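Local coordinates for GTP-binding protein REM 1 (Homo sapiens, PDB 2NZJ) that binds GDP together with a magnesium ion and, as a Ras-family small G protein, probably cycles between GTP- and GDP-bound states in signalling, at residues V7-D12 and V82-I87; T18-L23 and I146-T151; G78-I83 and H111-L116. All coordinates share one frame; numbering follows the deposited sequence.

Contact 1: V7-D12 and V82-I87; sequences VVLLGD and VIVYSI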
ATOM      1  N   VAL A   7       7.193   4.113  -3.189  1.00 21.24           N
ATOM      2  CA  VAL A   7       5.881   3.738  -2.693  1.00 21.28           C
ATOM      3  C   VAL A   7       6.006   3.411  -1.220  1.00 21.34           C
ATOM      4  O   VAL A   7       6.770   2.524  -0.836  1.00 21.55           O
ATOM      5  CB  VAL A   7       5.331   2.469  -3.390  1.00 21.70           C
ATOM      6  CG1 VAL A   7       3.965   2.069  -2.780  1.00 19.97           C
ATOM      7  CG2 VAL A   7       5.220   2.687  -4.896  1.00 20.86           C
ATOM      8  N   VAL A   8       5.238   4.099  -0.391  1.00 21.16           N
ATOM      9  CA  VAL A   8       5.380   3.939   1.043  1.00 21.10           C
ATOM     10  C   VAL A   8       4.199   3.132   1.617  1.00 21.30           C
ATOM     11  O   VAL A   8       3.046   3.488   1.362  1.00 21.01           O
ATOM     12  CB  VAL A   8       5.555   5.319   1.722  1.00 20.94           C
ATOM     13  CG1 VAL A   8       6.051   5.162   3.111  1.00 20.40           C
ATOM     14  CG2 VAL A   8       6.545   6.174   0.941  1.00 20.95           C
ATOM     15  N   LEU A   9       4.503   2.041   2.357  1.00 21.53           N
ATOM     16  CA  LEU A   9       3.471   1.192   3.039  1.00 21.67           C
ATOM     17  C   LEU A   9       3.182   1.675   4.463  1.00 21.60           C
ATOM     18  O   LEU A   9       4.063   1.677   5.308  1.00 22.14           O
ATOM     19  CB  LEU A   9       3.889  -0.286   3.130  1.00 21.53           C
ATOM     20  CG  LEU A   9       3.853  -1.159   1.875  1.00 22.34           C
ATOM     21  CD1 LEU A   9       4.512  -2.506   2.137  1.00 22.67           C
ATOM     22  CD2 LEU A   9       2.430  -1.350   1.384  1.00 22.95           C
ATOM     23  N   LEU A  10       1.936   2.047   4.732  1.00 21.77           N
ATOM     24  CA  LEU A  10       1.513   2.479   6.053  1.00 21.69           C
ATOM     25  C   LEU A  10       0.430   1.545   6.619  1.00 22.01           C
ATOM     26  O   LEU A  10      -0.285   0.881   5.871  1.00 22.19           O
ATOM     27  CB  LEU A  10       0.929   3.890   5.997  1.00 21.52           C
ATOM     28  CG  LEU A  10       1.797   5.031   5.491  1.00 21.53           C
ATOM     29  CD1 LEU A  10       0.921   6.252   5.236  1.00 20.88           C
ATOM     30  CD2 LEU A  10       2.944   5.345   6.454  1.00 20.10           C
ATOM     31  N   GLY A  11       0.284   1.561   7.944  1.00 22.03           N
ATOM     32  CA  GLY A  11      -0.738   0.814   8.648  1.00 22.19           C
ATOM     33  C   GLY A  11      -0.266   0.256   9.981  1.00 22.37           C
ATOM     34  O   GLY A  11       0.933   0.110  10.213  1.00 22.58           O
ATOM     35  N   ASP A  12      -1.214  -0.101  10.836  1.00 22.40           N
ATOM     36  CA  ASP A  12      -0.906  -0.698  12.132  1.00 23.02           C
ATOM     37  C   ASP A  12      -0.085  -1.999  12.044  1.00 22.76           C
ATOM     38  O   ASP A  12      -0.118  -2.689  11.031  1.00 22.63           O
ATOM     39  CB  ASP A  12      -2.205  -0.997  12.894  1.00 23.12           C
ATOM     40  CG  ASP A  12      -2.799   0.240  13.549  1.00 24.77           C
ATOM     41  OD1 ASP A  12      -2.199   1.338  13.465  1.00 27.08           O
ATOM     42  OD2 ASP A  12      -3.870   0.111  14.170  1.00 27.90           O
ATOM     43  N   VAL A  82       0.422   3.397   0.168  1.00 10.45           N
ATOM     44  CA  VAL A  82      -0.483   2.257   0.353  1.00  9.98           C
ATOM     45  C   VAL A  82      -0.791   2.100   1.846  1.00 10.12           C
ATOM     46  O   VAL A  82       0.056   1.676   2.618  1.00 10.06           O
ATOM     47  CB  VAL A  82       0.105   0.958  -0.220  1.00  9.56           C
ATOM     48  CG1 VAL A  82      -0.812  -0.216   0.005  1.00  7.18           C
ATOM     49  CG2 VAL A  82       0.345   1.139  -1.667  1.00  9.39           C
ATOM     50  N   ILE A  83      -2.008   2.474   2.233  1.00 10.37           N
ATOM     51  CA  ILE A  83      -2.482   2.347   3.609  1.00 10.24           C
ATOM     52  C   ILE A  83      -3.186   1.011   3.754  1.00 10.32           C
ATOM     53  O   ILE A  83      -4.263   0.821   3.204  1.00 10.55           O
ATOM     54  CB  ILE A  83      -3.516   3.445   3.968  1.00 10.22           C
ATOM     55  CG1 ILE A  83      -2.882   4.832   3.960  1.00 10.67           C
ATOM     56  CG2 ILE A  83      -4.147   3.180   5.324  1.00  9.35           C
ATOM     57  CD1 ILE A  83      -3.898   5.987   3.902  1.00  9.63           C
ATOM     58  N   VAL A  84      -2.582   0.096   4.507  1.00 10.30           N
ATOM     59  CA  VAL A  84      -3.078  -1.276   4.659  1.00  9.74           C
ATOM     60  C   VAL A  84      -3.774  -1.435   6.002  1.00 10.05           C
ATOM     61  O   VAL A  84      -3.265  -0.958   7.002  1.00 10.58           O
ATOM     62  CB  VAL A  84      -1.918  -2.261   4.614  1.00  9.39           C
ATOM     63  CG1 VAL A  84      -2.395  -3.710   4.836  1.00  7.52           C
ATOM     64  CG2 VAL A  84      -1.150  -2.082   3.296  1.00  9.13           C
ATOM     65  N   TYR A  85      -4.941  -2.086   6.018  1.00 10.37           N
ATOM     66  CA  TYR A  85      -5.571  -2.571   7.265  1.00 10.01           C
ATOM     67  C   TYR A  85      -5.952  -4.050   7.077  1.00  9.99           C
ATOM     68  O   TYR A  85      -5.893  -4.576   5.964  1.00  9.85           O
ATOM     69  CB  TYR A  85      -6.778  -1.686   7.681  1.00  9.68           C
ATOM     70  CG  TYR A  85      -7.943  -1.785   6.753  1.00  9.40           C
ATOM     71  CD1 TYR A  85      -8.008  -1.011   5.618  1.00 10.03           C
ATOM     72  CD2 TYR A  85      -8.955  -2.695   6.975  1.00 11.47           C
ATOM     73  CE1 TYR A  85      -9.040  -1.118   4.731  1.00 10.37           C
ATOM     74  CE2 TYR A  85     -10.017  -2.835   6.053  1.00 11.78           C
ATOM     75  CZ  TYR A  85     -10.040  -2.036   4.934  1.00 10.76           C
ATOM     76  OH  TYR A  85     -11.090  -2.107   4.042  1.00 10.32           O
ATOM     77  N   SER A  86      -6.304  -4.716   8.171  1.00 10.04           N
ATOM     78  CA  SER A  86      -6.828  -6.075   8.123  1.00  9.97           C
ATOM     79  C   SER A  86      -8.340  -6.072   8.243  1.00 10.12           C
ATOM     80  O   SER A  86      -8.888  -5.528   9.185  1.00 10.22           O
ATOM     81  CB  SER A  86      -6.262  -6.915   9.250  1.00  9.86           C
ATOM     82  OG  SER A  86      -6.854  -8.200   9.235  1.00  9.29           O
ATOM     83  N   ILE A  87      -9.010  -6.736   7.310  1.00 10.71           N
ATOM     84  CA  ILE A  87     -10.472  -6.860   7.340  1.00 10.82           C
ATOM     85  C   ILE A  87     -11.006  -7.577   8.584  1.00 11.55           C
ATOM     86  O   ILE A  87     -12.193  -7.479   8.869  1.00 11.80           O
ATOM     87  CB  ILE A  87     -11.009  -7.616   6.108  1.00 10.80           C
ATOM     88  CG1 ILE A  87     -10.455  -9.051   6.077  1.00 10.76           C
ATOM     89  CG2 ILE A  87     -10.698  -6.832   4.833  1.00  8.98           C
ATOM     90  CD1 ILE A  87     -11.429 -10.097   5.624  1.00  9.16           C
TER
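L10 of strand 4-10 is held by both its backbone N and its backbone O, between V82 and V84 of strand 80-86: L10 N donates to V82 O at 2.9 Å, and L10 O accepts from V84 N at 2.8 Å with an almost straight N-H...O angle of 178°. One step earlier, V82 N donates to V8 O (2.9 Å). This alternation is that of parallel strands, whose short segments run 24° apart with L9 opposite V82 and L10 opposite I83. Weaker CA-H...O contacts fill in between, from L9 to V82 O and from I83 to L10 O; past the last backbone bond, G11 CA still approaches V84 O to 3.5 Å.

Apolar contacts lie on both faces. On the face of V7, L9, V82 and V84, the CD2 branch of L9 lies alongside V82, pointing the same way, and touches V82 CB at 3.6 Å. The same methyl meets V84 CG2 at 4.1 Å. With V82 CG1 anti to the backbone N (chi1 179°), CG2 lies beside that N and reaches V7 CG1. On the other face L10 and I83 meet more loosely, CD1 to CG1 at 4.3 Å, and both pack against L103 of helix 90-105.

The G11 backbone comes so close to V84 O, at such unusual backbone angles, that the position suits a residue without a CB. G11 O accepts a bond from K17 NZ, and D12 touches GDP. A central parallel strand pair, one member of which (4-10) runs out into the phosphate-binding loop, is typical of P-loop NTPases, here probably the Walker A motif of a Ras-like G domain.

Contact 2: T18-L23 and I146-T151; sequences TSLASL and IETSAT. With MG (magnesium ion), chain E; GDP (guanosine-5'-diphosphate), chain G.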
ATOM      1  N   THR A  18       4.657  -6.111   5.757  1.00 18.59           N
ATOM      2  CA  THR A  18       5.868  -6.798   5.376  1.00 18.39           C
ATOM      3  C   THR A  18       5.579  -7.987   4.439  1.00 18.53           C
ATOM      4  O   THR A  18       6.340  -8.250   3.516  1.00 18.98           O
ATOM      5  CB  THR A  18       6.701  -7.205   6.623  1.00 18.45           C
ATOM      6  OG1 THR A  18       7.098  -6.022   7.333  1.00 16.45           O
ATOM      7  CG2 THR A  18       7.987  -8.022   6.226  1.00 17.70           C
ATOM      8  N   SER A  19       4.478  -8.683   4.651  1.00 18.59           N
ATOM      9  CA  SER A  19       4.118  -9.800   3.784  1.00 18.80           C
ATOM     10  C   SER A  19       3.853  -9.337   2.344  1.00 18.95           C
ATOM     11  O   SER A  19       4.379  -9.921   1.393  1.00 19.14           O
ATOM     12  CB  SER A  19       2.907 -10.530   4.342  1.00 18.72           C
ATOM     13  OG  SER A  19       3.132 -10.900   5.689  1.00 18.17           O
ATOM     14  N   LEU A  20       3.080  -8.258   2.199  1.00 18.78           N
ATOM     15  CA  LEU A  20       2.794  -7.687   0.897  1.00 18.52           C
ATOM     16  C   LEU A  20       4.091  -7.235   0.211  1.00 18.98           C
ATOM     17  O   LEU A  20       4.281  -7.445  -0.980  1.00 18.89           O
ATOM     18  CB  LEU A  20       1.824  -6.505   1.042  1.00 18.65           C
ATOM     19  CG  LEU A  20       0.408  -6.820   1.567  1.00 18.29           C
ATOM     20  CD1 LEU A  20      -0.354  -5.550   1.831  1.00 18.99           C
ATOM     21  CD2 LEU A  20      -0.391  -7.707   0.638  1.00 15.43           C
ATOM     22  N   ALA A  21       4.998  -6.633   0.974  1.00 19.57           N
ATOM     23  CA  ALA A  21       6.281  -6.183   0.428  1.00 19.76           C
ATOM     24  C   ALA A  21       7.158  -7.337  -0.035  1.00 19.84           C
ATOM     25  O   ALA A  21       7.807  -7.221  -1.073  1.00 19.81           O
ATOM     26  CB  ALA A  21       7.031  -5.287   1.430  1.00 19.64           C
ATOM     27  N   SER A  22       7.170  -8.436   0.712  1.00 20.14           N
ATOM     28  CA  SER A  22       7.989  -9.596   0.345  1.00 20.85           C
ATOM     29  C   SER A  22       7.493 -10.264  -0.929  1.00 20.66           C
ATOM     30  O   SER A  22       8.283 -10.740  -1.732  1.00 20.80           O
ATOM     31  CB  SER A  22       8.014 -10.652   1.459  1.00 21.24           C
ATOM     32  OG  SER A  22       8.415 -10.083   2.701  1.00 23.75           O
ATOM     33  N   LEU A  23       6.182 -10.336  -1.093  1.00 20.70           N
ATOM     34  CA  LEU A  23       5.616 -10.843  -2.330  1.00 20.65           C
ATOM     35  C   LEU A  23       5.972  -9.909  -3.483  1.00 20.69           C
ATOM     36  O   LEU A  23       6.276 -10.361  -4.577  1.00 20.40           O
ATOM     37  CB  LEU A  23       4.096 -11.018  -2.208  1.00 20.71           C
ATOM     38  CG  LEU A  23       3.646 -12.201  -1.326  1.00 20.85           C
ATOM     39  CD1 LEU A  23       2.112 -12.207  -1.204  1.00 19.75           C
ATOM     40  CD2 LEU A  23       4.178 -13.554  -1.864  1.00 17.66           C
ATOM     41  N   ILE A 146      -8.739  -1.771  -2.808  1.00 31.14           N
ATOM     42  CA  ILE A 146      -8.674  -3.158  -3.187  1.00 31.04           C
ATOM     43  C   ILE A 146      -8.542  -4.006  -1.926  1.00 31.14           C
ATOM     44  O   ILE A 146      -8.058  -3.538  -0.906  1.00 31.68           O
ATOM     45  CB  ILE A 146      -7.488  -3.383  -4.115  1.00 31.43           C
ATOM     46  CG1 ILE A 146      -7.583  -4.748  -4.795  1.00 31.07           C
ATOM     47  CG2 ILE A 146      -6.154  -3.177  -3.348  1.00 30.88           C
ATOM     48  CD1 ILE A 146      -6.728  -4.869  -6.033  1.00 29.52           C
ATOM     49  N   GLU A 147      -9.017  -5.239  -1.998  1.00 31.31           N
ATOM     50  CA  GLU A 147      -8.806  -6.238  -0.953  1.00 31.12           C
ATOM     51  C   GLU A 147      -7.840  -7.307  -1.457  1.00 30.63           C
ATOM     52  O   GLU A 147      -7.954  -7.795  -2.604  1.00 29.64           O
ATOM     53  CB  GLU A 147     -10.121  -6.885  -0.562  1.00 31.36           C
ATOM     54  CG  GLU A 147     -11.035  -5.880   0.087  1.00 34.82           C
ATOM     55  CD  GLU A 147     -12.265  -6.487   0.713  1.00 36.74           C
ATOM     56  OE1 GLU A 147     -12.841  -7.447   0.158  1.00 40.46           O
ATOM     57  OE2 GLU A 147     -12.659  -5.971   1.761  1.00 36.70           O
ATOM     58  N   THR A 148      -6.886  -7.655  -0.596  1.00 29.84           N
ATOM     59  CA  THR A 148      -5.870  -8.616  -0.941  1.00 29.57           C
ATOM     60  C   THR A 148      -5.787  -9.703   0.117  1.00 29.46           C
ATOM     61  O   THR A 148      -6.403  -9.596   1.194  1.00 28.71           O
ATOM     62  CB  THR A 148      -4.512  -7.935  -1.058  1.00 29.97           C
ATOM     63  OG1 THR A 148      -4.080  -7.461   0.229  1.00 29.95           O
ATOM     64  CG2 THR A 148      -4.587  -6.772  -2.039  1.00 31.03           C
ATOM     65  N   SER A 149      -5.033 -10.750  -0.217  1.00 29.34           N
ATOM     66  CA  SER A 149      -4.548 -11.719   0.755  1.00 29.69           C
ATOM     67  C   SER A 149      -3.117 -12.093   0.376  1.00 30.12           C
ATOM     68  O   SER A 149      -2.872 -12.589  -0.717  1.00 30.23           O
ATOM     69  CB  SER A 149      -5.437 -12.965   0.812  1.00 29.55           C
ATOM     70  OG  SER A 149      -4.832 -14.004   1.570  1.00 29.46           O
ATOM     71  N   ALA A 150      -2.177 -11.867   1.289  1.00 30.79           N
ATOM     72  CA  ALA A 150      -0.798 -12.257   1.067  1.00 31.35           C
ATOM     73  C   ALA A 150      -0.607 -13.775   1.177  1.00 32.19           C
ATOM     74  O   ALA A 150       0.282 -14.339   0.534  1.00 32.81           O
ATOM     75  CB  ALA A 150       0.118 -11.540   2.041  1.00 31.29           C
ATOM     76  N   THR A 151      -1.418 -14.443   1.995  1.00 33.03           N
ATOM     77  CA  THR A 151      -1.256 -15.895   2.198  1.00 33.40           C
ATOM     78  C   THR A 151      -1.864 -16.728   1.064  1.00 33.56           C
ATOM     79  O   THR A 151      -1.384 -17.828   0.792  1.00 33.73           O
ATOM     80  CB  THR A 151      -1.848 -16.358   3.541  1.00 33.32           C
ATOM     81  OG1 THR A 151      -3.242 -16.061   3.565  1.00 35.99           O
ATOM     82  CG2 THR A 151      -1.185 -15.644   4.699  1.00 33.09           C
TER
HETATM   83 MG    MG E 252       6.312  -5.688   9.315  1.00 37.10          MG
HETATM   84  PB  GDP G1001       3.124  -6.118   9.345  1.00 32.47           P
HETATM   85  O1B GDP G1001       2.029  -5.185   8.900  1.00 32.09           O
HETATM   86  O2B GDP G1001       4.362  -6.027   8.521  1.00 29.89           O
HETATM   87  O3B GDP G1001       3.422  -5.746  10.789  1.00 35.38           O
HETATM   88  O3A GDP G1001       2.451  -7.550   9.250  1.00 33.98           O
HETATM   89  PA  GDP G1001       3.296  -8.829   8.821  1.00 35.16           P
HETATM   90  O1A GDP G1001       4.544  -8.895   9.655  1.00 35.30           O
HETATM   91  O2A GDP G1001       3.596  -8.853   7.355  1.00 34.45           O
HETATM   92  O5' GDP G1001       2.242  -9.997   9.119  1.00 34.03           O
HETATM   93  C5' GDP G1001       1.617 -10.140  10.395  1.00 34.28           C
HETATM   94  C4' GDP G1001       1.039 -11.553  10.495  1.00 37.03           C
HETATM   95  O4' GDP G1001      -0.177 -11.661   9.702  1.00 36.56           O
HETATM   96  C3' GDP G1001       2.013 -12.624   9.965  1.00 37.76           C
HETATM   97  O3' GDP G1001       2.053 -13.791  10.807  1.00 41.47           O
HETATM   98  C2' GDP G1001       1.438 -12.999   8.608  1.00 37.59           C
HETATM   99  O2' GDP G1001       1.668 -14.360   8.258  1.00 40.17           O
HETATM  100  C1' GDP G1001      -0.048 -12.697   8.729  1.00 36.34           C
HETATM  101  N9  GDP G1001      -0.614 -12.224   7.452  1.00 36.66           N
HETATM  102  C8  GDP G1001      -0.159 -11.237   6.639  1.00 37.19           C
HETATM  103  N7  GDP G1001      -0.969 -11.068   5.560  1.00 35.78           N
HETATM  104  C5  GDP G1001      -1.952 -11.950   5.694  1.00 35.79           C
HETATM  105  C6  GDP G1001      -3.125 -12.330   4.910  1.00 36.86           C
HETATM  106  O6  GDP G1001      -3.347 -11.725   3.839  1.00 36.67           O
HETATM  107  N1  GDP G1001      -3.911 -13.311   5.393  1.00 36.72           N
HETATM  108  C2  GDP G1001      -3.644 -13.964   6.545  1.00 36.67           C
HETATM  109  N2  GDP G1001      -4.450 -14.952   7.014  1.00 36.34           N
HETATM  110  N3  GDP G1001      -2.566 -13.671   7.298  1.00 37.24           N
HETATM  111  C4  GDP G1001      -1.718 -12.700   6.925  1.00 36.60           C
HETATM  112  O   HOH W   1       6.546  -7.407   9.830  1.00 31.91           O
HETATM  113  O   HOH W   2       8.237  -5.188   9.796  1.00 25.57           O
HETATM  114  O   HOH W   3       6.276  -3.769   8.625  1.00 31.93           O
HETATM  115  O   HOH W   4       5.829  -4.796  10.893  1.00 27.56           O
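S19 and A150 meet within the GDP pocket, where helix 17-25, whose first turn completes the probable P-loop, faces the loop that reads the guanine. Their CB atoms touch at 3.8 Å; S19 holds the alpha-phosphate and A150 the base. S19 grips its phosphate twice, N and OG both donating to O2A; OG, anti to the carbonyl carbon and beside the backbone N (chi1 -53°), lies 2.7 Å from O2A. A150 N donates to the guanine carbonyl O6 at 2.8 Å, while A150 CB lies 3.7 Å from base atom N7. The 148-151 segment corresponds in position to the SAK-type guanine-specificity loop of Ras proteins, with S149 OG hydrogen-bonded to D122. T18 serves the beta-phosphate: its N donates to O2B and its OG1 binds magnesium at 2.2 Å. GDP O2B and four waters complete six ligands round the metal. Beside the nucleotide the leucine methyls pack on A150 and T148. L23 CD1 lies 3.3 Å from A150 O and also meets A150 CB. L20 CD2 reaches A150 CB at 4.1 Å, and the L20 side chain crosses that of T148, its CD2 3.7 Å from T148 OG1, whose hydrogen-bond partner is N119 OD1. V156 of helix 156-171 touches both leucines.

Contact 3: G78-I83 and H111-L116; sequences GSAYVI and HVPIIL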
ATOM      1  N   GLY A  78       6.867  10.398  -0.502  1.00 16.64           N
ATOM      2  CA  GLY A  78       6.343   9.292  -1.273  1.00 16.21           C
ATOM      3  C   GLY A  78       5.751   9.730  -2.605  1.00 15.70           C
ATOM      4  O   GLY A  78       5.114  10.785  -2.702  1.00 15.76           O
ATOM      5  N   SER A  79       5.974   8.919  -3.639  1.00 14.81           N
ATOM      6  CA  SER A  79       5.290   9.093  -4.920  1.00 13.90           C
ATOM      7  C   SER A  79       3.873   8.562  -4.825  1.00 13.01           C
ATOM      8  O   SER A  79       2.984   9.042  -5.512  1.00 12.72           O
ATOM      9  CB  SER A  79       6.035   8.356  -6.031  1.00 13.88           C
ATOM     10  OG  SER A  79       7.411   8.678  -6.015  1.00 14.65           O
ATOM     11  N   ALA A  80       3.688   7.557  -3.979  1.00 12.51           N
ATOM     12  CA  ALA A  80       2.382   6.945  -3.707  1.00 12.21           C
ATOM     13  C   ALA A  80       2.384   6.352  -2.305  1.00 12.07           C
ATOM     14  O   ALA A  80       3.440   5.978  -1.783  1.00 12.38           O
ATOM     15  CB  ALA A  80       2.080   5.856  -4.733  1.00 11.98           C
ATOM     16  N   TYR A  81       1.208   6.263  -1.697  1.00 11.67           N
ATOM     17  CA  TYR A  81       1.072   5.664  -0.376  1.00 11.28           C
ATOM     18  C   TYR A  81       0.047   4.544  -0.405  1.00 11.03           C
ATOM     19  O   TYR A  81      -1.047   4.726  -0.952  1.00 11.20           O
ATOM     20  CB  TYR A  81       0.659   6.732   0.628  1.00 11.58           C
ATOM     21  CG  TYR A  81       1.761   7.713   0.897  1.00 11.67           C
ATOM     22  CD1 TYR A  81       1.855   8.909   0.194  1.00 10.81           C
ATOM     23  CD2 TYR A  81       2.729   7.432   1.851  1.00 11.62           C
ATOM     24  CE1 TYR A  81       2.879   9.792   0.450  1.00 10.79           C
ATOM     25  CE2 TYR A  81       3.746   8.292   2.098  1.00 11.32           C
ATOM     26  CZ  TYR A  81       3.821   9.466   1.413  1.00 11.23           C
ATOM     27  OH  TYR A  81       4.860  10.295   1.714  1.00 12.20           O
ATOM     28  N   VAL A  82       0.422   3.397   0.168  1.00 10.45           N
ATOM     29  CA  VAL A  82      -0.483   2.257   0.353  1.00  9.98           C
ATOM     30  C   VAL A  82      -0.791   2.100   1.846  1.00 10.12           C
ATOM     31  O   VAL A  82       0.056   1.676   2.618  1.00 10.06           O
ATOM     32  CB  VAL A  82       0.105   0.958  -0.220  1.00  9.56           C
ATOM     33  CG1 VAL A  82      -0.812  -0.216   0.005  1.00  7.18           C
ATOM     34  CG2 VAL A  82       0.345   1.139  -1.667  1.00  9.39           C
ATOM     35  N   ILE A  83      -2.008   2.474   2.233  1.00 10.37           N
ATOM     36  CA  ILE A  83      -2.482   2.347   3.609  1.00 10.24           C
ATOM     37  C   ILE A  83      -3.186   1.011   3.754  1.00 10.32           C
ATOM     38  O   ILE A  83      -4.263   0.821   3.204  1.00 10.55           O
ATOM     39  CB  ILE A  83      -3.516   3.445   3.968  1.00 10.22           C
ATOM     40  CG1 ILE A  83      -2.882   4.832   3.960  1.00 10.67           C
ATOM     41  CG2 ILE A  83      -4.147   3.180   5.324  1.00  9.35           C
ATOM     42  CD1 ILE A  83      -3.898   5.987   3.902  1.00  9.63           C
ATOM     43  N   HIS A 111      -2.463  15.569  -4.577  1.00 34.43           N
ATOM     44  CA  HIS A 111      -1.742  15.277  -5.815  1.00 34.57           C
ATOM     45  C   HIS A 111      -0.831  14.022  -5.744  1.00 34.29           C
ATOM     46  O   HIS A 111       0.201  13.968  -6.418  1.00 34.66           O
ATOM     47  CB  HIS A 111      -0.910  16.508  -6.235  1.00 34.64           C
ATOM     48  N   VAL A 112      -1.203  13.022  -4.944  1.00 33.75           N
ATOM     49  CA  VAL A 112      -0.431  11.767  -4.859  1.00 33.15           C
ATOM     50  C   VAL A 112      -1.395  10.585  -4.728  1.00 32.40           C
ATOM     51  O   VAL A 112      -2.343  10.654  -3.924  1.00 32.24           O
ATOM     52  CB  VAL A 112       0.588  11.810  -3.671  1.00 33.82           C
ATOM     53  CG1 VAL A 112      -0.092  12.300  -2.373  1.00 35.26           C
ATOM     54  CG2 VAL A 112       1.256  10.470  -3.453  1.00 32.73           C
ATOM     55  N   PRO A 113      -1.194   9.512  -5.539  1.00 31.19           N
ATOM     56  CA  PRO A 113      -2.072   8.324  -5.432  1.00 30.19           C
ATOM     57  C   PRO A 113      -2.013   7.733  -4.045  1.00 29.44           C
ATOM     58  O   PRO A 113      -0.922   7.589  -3.505  1.00 29.19           O
ATOM     59  CB  PRO A 113      -1.475   7.328  -6.439  1.00 30.17           C
ATOM     60  CG  PRO A 113      -0.616   8.140  -7.335  1.00 31.30           C
ATOM     61  CD  PRO A 113      -0.165   9.363  -6.582  1.00 30.96           C
ATOM     62  N   ILE A 114      -3.176   7.409  -3.487  1.00 29.08           N
ATOM     63  CA  ILE A 114      -3.302   6.711  -2.220  1.00 29.03           C
ATOM     64  C   ILE A 114      -4.187   5.484  -2.455  1.00 28.95           C
ATOM     65  O   ILE A 114      -5.280   5.602  -2.996  1.00 28.94           O
ATOM     66  CB  ILE A 114      -3.923   7.646  -1.146  1.00 29.06           C
ATOM     67  CG1 ILE A 114      -3.177   8.976  -1.095  1.00 29.09           C
ATOM     68  CG2 ILE A 114      -3.886   7.022   0.239  1.00 29.21           C
ATOM     69  CD1 ILE A 114      -3.501   9.822   0.138  1.00 29.31           C
ATOM     70  N   ILE A 115      -3.692   4.306  -2.095  1.00 29.23           N
ATOM     71  CA  ILE A 115      -4.465   3.069  -2.193  1.00 29.57           C
ATOM     72  C   ILE A 115      -4.801   2.612  -0.788  1.00 29.76           C
ATOM     73  O   ILE A 115      -3.911   2.444   0.031  1.00 29.93           O
ATOM     74  CB  ILE A 115      -3.675   1.913  -2.904  1.00 30.08           C
ATOM     75  CG1 ILE A 115      -2.864   2.428  -4.109  1.00 29.61           C
ATOM     76  CG2 ILE A 115      -4.636   0.793  -3.323  1.00 28.73           C
ATOM     77  CD1 ILE A 115      -3.702   2.776  -5.287  1.00 30.47           C
ATOM     78  N   LEU A 116      -6.084   2.425  -0.519  1.00 30.23           N
ATOM     79  CA  LEU A 116      -6.549   1.814   0.735  1.00 30.52           C
ATOM     80  C   LEU A 116      -6.638   0.289   0.488  1.00 30.32           C
ATOM     81  O   LEU A 116      -7.309  -0.161  -0.443  1.00 30.44           O
ATOM     82  CB  LEU A 116      -7.903   2.412   1.160  1.00 30.25           C
ATOM     83  CG  LEU A 116      -8.435   2.024   2.544  1.00 31.88           C
ATOM     84  CD1 LEU A 116      -7.447   2.484   3.607  1.00 32.61           C
ATOM     85  CD2 LEU A 116      -9.875   2.560   2.849  1.00 30.51           C
TER
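I83 meets two side chains of the neighbouring strand with two different branches. Its CD1 runs toward I114 and touches I114 CG2 at 3.8 Å; its CG2, anti to the backbone N, meets L116 CD1 at the same distance. In both pairs the side chains cross at a slant. In L116, CG anti to the backbone N (chi1 -172°) and chi2 61° bring CD1 to 3.6 Å from I83 O. Y81 shares this face, and its ring atom CD1 is met obliquely by V112 CG2 at 4.0 Å. Helix 90-105 covers the group, L103 touching Y81, I83 and I114.

The opposite face carries A80, V82, P113 and I115. Here contacts are looser: A80 CB to P113 CB and V82 CG2 to I115 CG1, each 4.2 Å, while the end of I115 leads away from the neighbouring strand. Helix 156-171 lies over this side, L167 on A80 and P113, L159 and V163 on I115.

Before the strands pair, S79 O faces carbon atoms, among them P113 CD at 3.3 Å. From there the backbones bond in parallel register: Y81 N donates to P113 O, Y81 O accepts from I115 N (2.9 Å), and I83 N donates to I115 O. The last bond is the most bent, 145° at the hydrogen, although its donor lies nearly along the C=O axis. Across this seam the hydrogen bonds are all backbone to backbone, the Y81 hydroxyl finding its partner outside, at C74 O; the buried side chains contribute apolar contacts, as in the core of a sheet sandwiched between helices.

Contacts 1 and 3 are successive seams of one mixed sheet, ordered 40-47, 50-57, 4-10, 80-86, 114-119, 144-147: strand 80-86 belongs to both and V82 and I83 serve each, with centres about 10 Å apart. Contact 2 sits where strand 144-147 runs out toward the nucleotide, about 10 Å between centres from contact 1 and about 16 Å from contact 3. Helix 17-25 follows strand 4-10 in the chain, and L20 CD1 packs on V84 CG2 at 3.8 Å. I146 is a probable hydrogen-bond partner of L116. Along the chain, segments of contacts 1 and 2 alternate, while both segments of contact 3 fall between those of contact 2. The sheet core thus adjoins the GDP site.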